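Side-chain contacts in Iron(III) ABC transporter, periplasmic iron-compound-binding protein (PDB 5GGY), which binds iron-siderophore complexes such as that of Desferal in the periplasm and probably passes them to an ABC transporter for iron uptake: residues P198-W202 against G203-K207; P53-P56 against S57-D61. All coordinates share one frame; numbering follows the deposited sequence.

Contact 1: residues P198-W202 against G203-K207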
loop_
_atom_site.group_PDB
_atom_site.type_symbol
_atom_site.label_atom_id
_atom_site.label_comp_id
_atom_site.label_asym_id
_atom_site.label_seq_id
_atom_site.Cartn_x
_atom_site.Cartn_y
_atom_site.Cartn_z
ATOM N N PRO A 198 1.314 24.296 -2.619
ATOM C CA PRO A 198 0.045 23.890 -3.229
ATOM C C PRO A 198 0.264 22.958 -4.415
ATOM O O PRO A 198 1.320 23.023 -5.039
ATOM C CB PRO A 198 -0.571 25.221 -3.678
ATOM C CG PRO A 198 0.585 26.152 -3.813
ATOM C CD PRO A 198 1.539 25.748 -2.733
ATOM N N PRO A 199 -0.727 22.107 -4.729
ATOM C CA PRO A 199 -0.596 21.133 -5.818
ATOM C C PRO A 199 -0.370 21.793 -7.177
ATOM O O PRO A 199 -0.983 22.814 -7.487
ATOM C CB PRO A 199 -1.933 20.388 -5.787
ATOM C CG PRO A 199 -2.878 21.321 -5.106
ATOM C CD PRO A 199 -2.055 22.053 -4.095
ATOM N N LYS A 200 0.519 21.206 -7.972
ATOM C CA LYS A 200 0.861 21.736 -9.285
ATOM C C LYS A 200 0.988 20.599 -10.289
ATOM O O LYS A 200 0.908 19.426 -9.921
ATOM C CB LYS A 200 2.169 22.533 -9.220
ATOM C CG LYS A 200 2.097 23.803 -8.390
ATOM C CD LYS A 200 1.839 25.020 -9.262
ATOM C CE LYS A 200 0.985 26.046 -8.536
ATOM N NZ LYS A 200 0.852 27.293 -9.330
ATOM N N GLU A 201 1.173 20.947 -11.557
ATOM C CA GLU A 201 1.479 19.945 -12.565
ATOM C C GLU A 201 2.890 19.423 -12.316
ATOM O O GLU A 201 3.782 20.194 -11.950
ATOM C CB GLU A 201 1.359 20.521 -13.975
ATOM C CG GLU A 201 1.473 19.472 -15.077
ATOM C CD GLU A 201 1.500 20.078 -16.468
ATOM O OE1 GLU A 201 1.580 21.321 -16.579
ATOM O OE2 GLU A 201 1.444 19.310 -17.453
ATOM N N TRP A 202 3.070 18.112 -12.488
ATOM C CA TRP A 202 4.336 17.420 -12.219
ATOM C C TRP A 202 4.751 17.482 -10.750
ATOM O O TRP A 202 5.829 17.006 -10.385
ATOM C CB TRP A 202 5.464 17.982 -13.093
ATOM C CG TRP A 202 5.215 17.837 -14.556
ATOM C CD1 TRP A 202 4.907 18.830 -15.437
ATOM C CD2 TRP A 202 5.243 16.622 -15.312
ATOM N NE1 TRP A 202 4.746 18.309 -16.699
ATOM C CE2 TRP A 202 4.947 16.955 -16.648
ATOM C CE3 TRP A 202 5.493 15.285 -14.989
ATOM C CZ2 TRP A 202 4.892 16.000 -17.660
ATOM C CZ3 TRP A 202 5.439 14.339 -15.994
ATOM C CH2 TRP A 202 5.140 14.699 -17.313
ATOM N N GLY A 203 3.894 18.056 -9.912
ATOM C CA GLY A 203 4.183 18.198 -8.498
ATOM C C GLY A 203 5.341 19.145 -8.233
ATOM O O GLY A 203 6.108 18.941 -7.293
ATOM N N ILE A 204 5.474 20.181 -9.061
ATOM C CA ILE A 204 6.564 21.140 -8.910
ATOM C C ILE A 204 6.111 22.588 -9.086
ATOM O O ILE A 204 5.234 22.888 -9.885
ATOM C CB ILE A 204 7.712 20.865 -9.911
ATOM C CG1 ILE A 204 7.181 20.807 -11.335
ATOM C CG2 ILE A 204 8.444 19.589 -9.554
ATOM C CD1 ILE A 204 8.253 20.771 -12.389
ATOM N N VAL A 205 6.732 23.486 -8.331
ATOM C CA VAL A 205 6.552 24.916 -8.533
ATOM C C VAL A 205 7.930 25.576 -8.568
ATOM O O VAL A 205 8.831 25.201 -7.814
ATOM C CB VAL A 205 5.665 25.555 -7.437
ATOM C CG1 VAL A 205 6.298 25.421 -6.057
ATOM C CG2 VAL A 205 5.380 27.020 -7.767
ATOM N N GLN A 206 8.102 26.540 -9.463
ATOM C CA GLN A 206 9.407 27.158 -9.650
ATOM C C GLN A 206 9.592 28.369 -8.742
ATOM O O GLN A 206 8.746 29.265 -8.695
ATOM C CB GLN A 206 9.609 27.558 -11.110
ATOM C CG GLN A 206 11.029 27.982 -11.425
ATOM C CD GLN A 206 11.265 28.187 -12.905
ATOM O OE1 GLN A 206 10.397 27.901 -13.729
ATOM N NE2 GLN A 206 12.446 28.684 -13.252
ATOM N N LYS A 207 10.710 28.384 -8.024
ATOM C CA LYS A 207 11.024 29.465 -7.098
ATOM C C LYS A 207 12.414 30.038 -7.343
ATOM O O LYS A 207 13.307 29.341 -7.825
ATOM C CB LYS A 207 10.928 28.977 -5.651
ATOM C CG LYS A 207 9.533 28.580 -5.208
ATOM C CD LYS A 207 8.591 29.769 -5.241
ATOM C CE LYS A 207 7.220 29.406 -4.696
ATOM N NZ LYS A 207 6.273 30.552 -4.804
#
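Lys200 to Gly203 form a type II beta turn, closed by Gly203 N to Lys200 O at 3.3 Å with an N-H...O angle of 150°; this ties the loop at 198-202 to the residue just before strand 204-208. The donor stands well above the carbonyl plane, 65° out of it, so this bond is not directed at a lone pair. One residue on, Ile204 N reaches Glu201 O at 3.3 Å, a weak bond that at most suggests an overlapping turn near type I'. Lys200 O has a second donor in Asn179 ND2. Backbone hydrogen bonds join Gly203 to Thr177, just past strand 172-176, and Trp202 to Phe106; Trp202 also touches Pro86, so the bend probably lies where the two lobes meet. Ile204 CG1 lies 3.7 Å from Trp202 CB, set there by a chi1 of 54° that places it between the backbone N and the carbonyl carbon. Lys200 uses its aliphatic root, CB resting 3.2 Å from Ile204 O and CG 4.1 Å from Val205 CB, while the rest leads away. The chemistry implies a bend held chiefly by main-chain polar groups, with Lys200 contributing methylenes and not its charge.

Contact 2: residues P53-P56 against S57-D61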
loop_
_atom_site.group_PDB
_atom_site.type_symbol
_atom_site.label_atom_id
_atom_site.label_comp_id
_atom_site.label_asym_id
_atom_site.label_seq_id
_atom_site.Cartn_x
_atom_site.Cartn_y
_atom_site.Cartn_z
ATOM N N PRO A 53 14.607 1.065 -12.382
ATOM C CA PRO A 53 15.229 -0.226 -12.707
ATOM C C PRO A 53 16.054 -0.185 -13.992
ATOM O O PRO A 53 15.780 0.631 -14.874
ATOM C CB PRO A 53 14.026 -1.157 -12.866
ATOM C CG PRO A 53 12.947 -0.268 -13.343
ATOM C CD PRO A 53 13.157 1.048 -12.642
ATOM N N GLU A 54 17.056 -1.054 -14.085
ATOM C CA GLU A 54 17.928 -1.088 -15.253
ATOM C C GLU A 54 17.187 -1.581 -16.489
ATOM O O GLU A 54 16.507 -2.605 -16.451
ATOM C CB GLU A 54 19.145 -1.977 -14.996
ATOM C CG GLU A 54 20.090 -2.062 -16.186
ATOM C CD GLU A 54 21.124 -3.162 -16.049
ATOM O OE1 GLU A 54 21.847 -3.419 -17.035
ATOM O OE2 GLU A 54 21.214 -3.769 -14.960
ATOM N N VAL A 55 17.319 -0.839 -17.584
ATOM C CA VAL A 55 16.732 -1.247 -18.851
ATOM C C VAL A 55 17.596 -2.316 -19.510
ATOM O O VAL A 55 18.791 -2.108 -19.715
ATOM C CB VAL A 55 16.574 -0.050 -19.807
ATOM C CG1 VAL A 55 16.100 -0.515 -21.171
ATOM C CG2 VAL A 55 15.612 0.975 -19.219
ATOM N N PRO A 56 16.998 -3.475 -19.824
ATOM C CA PRO A 56 17.696 -4.540 -20.553
ATOM C C PRO A 56 18.211 -4.053 -21.906
ATOM O O PRO A 56 17.573 -3.216 -22.539
ATOM C CB PRO A 56 16.618 -5.616 -20.731
ATOM C CG PRO A 56 15.629 -5.348 -19.651
ATOM C CD PRO A 56 15.625 -3.865 -19.456
ATOM N N SER A 57 19.351 -4.578 -22.341
ATOM C CA SER A 57 19.982 -4.138 -23.582
ATOM C C SER A 57 19.168 -4.520 -24.820
ATOM O O SER A 57 19.403 -3.994 -25.908
ATOM C CB SER A 57 21.398 -4.714 -23.690
ATOM O OG SER A 57 21.379 -6.129 -23.632
ATOM N N SER A 58 18.213 -5.428 -24.648
ATOM C CA SER A 58 17.368 -5.875 -25.751
ATOM C C SER A 58 16.410 -4.779 -26.211
ATOM O O SER A 58 16.012 -4.740 -27.375
ATOM C CB SER A 58 16.570 -7.111 -25.346
ATOM O OG SER A 58 15.540 -6.766 -24.436
ATOM N N VAL A 59 16.038 -3.902 -25.285
ATOM C CA VAL A 59 15.099 -2.819 -25.566
ATOM C C VAL A 59 15.675 -1.812 -26.552
ATOM O O VAL A 59 16.766 -1.283 -26.340
ATOM C CB VAL A 59 14.706 -2.074 -24.279
ATOM C CG1 VAL A 59 13.571 -1.100 -24.556
ATOM C CG2 VAL A 59 14.322 -3.065 -23.193
ATOM N N GLN A 60 14.939 -1.544 -27.627
ATOM C CA GLN A 60 15.371 -0.555 -28.607
ATOM C C GLN A 60 14.876 0.839 -28.247
ATOM O O GLN A 60 13.801 0.999 -27.664
ATOM C CB GLN A 60 14.886 -0.925 -30.009
ATOM C CG GLN A 60 15.505 -2.185 -30.573
ATOM C CD GLN A 60 15.747 -2.083 -32.065
ATOM O OE1 GLN A 60 16.309 -1.100 -32.547
ATOM N NE2 GLN A 60 15.315 -3.096 -32.806
ATOM N N ASP A 61 15.671 1.845 -28.599
ATOM C CA ASP A 61 15.295 3.235 -28.383
ATOM C C ASP A 61 14.416 3.721 -29.537
ATOM O O ASP A 61 14.816 3.655 -30.702
ATOM C CB ASP A 61 16.542 4.110 -28.242
ATOM C CG ASP A 61 16.232 5.487 -27.681
ATOM O OD1 ASP A 61 15.298 6.150 -28.183
ATOM O OD2 ASP A 61 16.925 5.906 -26.728
#
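Pro56 and Val59 are the two ends of a type I beta turn, which reverses the chain between the loop after helix 43-49 and the short strand 60-61. The evidence is the bond that closes it: Val59 N donates to Pro56 O at 3.2 Å, with an N-H...O angle of 153°. The amide approaches from above the carbonyl plane, 52° out of it, so the turn is closed without use of a lone-pair direction. Ser57 and Ser58 fill the two central corners, both with negative phi and small negative psi, as in a type I turn.

Pro56 also packs against the turn through its ring, which meets Val59 through CD, 4.0 Å from Val59 CG2. The same methyl, Val59 CG2, comes to 3.3 Å from Pro56 O, beside the closing bond. Outside the turn, Leu31 of helix 24-32 and Gln36 touch the same proline. Val59, which is buried, directs its side chain back toward the preceding segment, and there its branch crosses that of Val55 at about a right angle. Leu43 of helix 43-49 touches both valines, which places this apolar patch between the turn and that helix. Ser57 contributes mainly backbone, its CB turning away, whereas Ser58 OG has a weak hydrogen bond to Gln36 OE1. With CG1 anti to its backbone N (chi1 174°), Val55 extends that methyl to 3.7 Å from Val59 CG2.

Overall arrangement
Contact 2 comes first along the chain and is complete before contact 1 begins. Their centres are 31 Å apart, their nearest atoms about 16 Å apart, and they lie on opposite sides of the chain's centre. Residues 53-61 lead into strand 60-61, which pairs in parallel with strand 39-40, beside helices 24-32 and 43-49. Residues 198-207 lead into strand 204-208, which is antiparallel to strand 172-176 in the mixed sheet. The contacts therefore share no sheet. This separation is consistent with the two-lobed architecture of periplasmic binding proteins: the strands the contacts feed probably lie in different lobes, although Trp202 of contact 1 reaches across to Phe106 and Pro86.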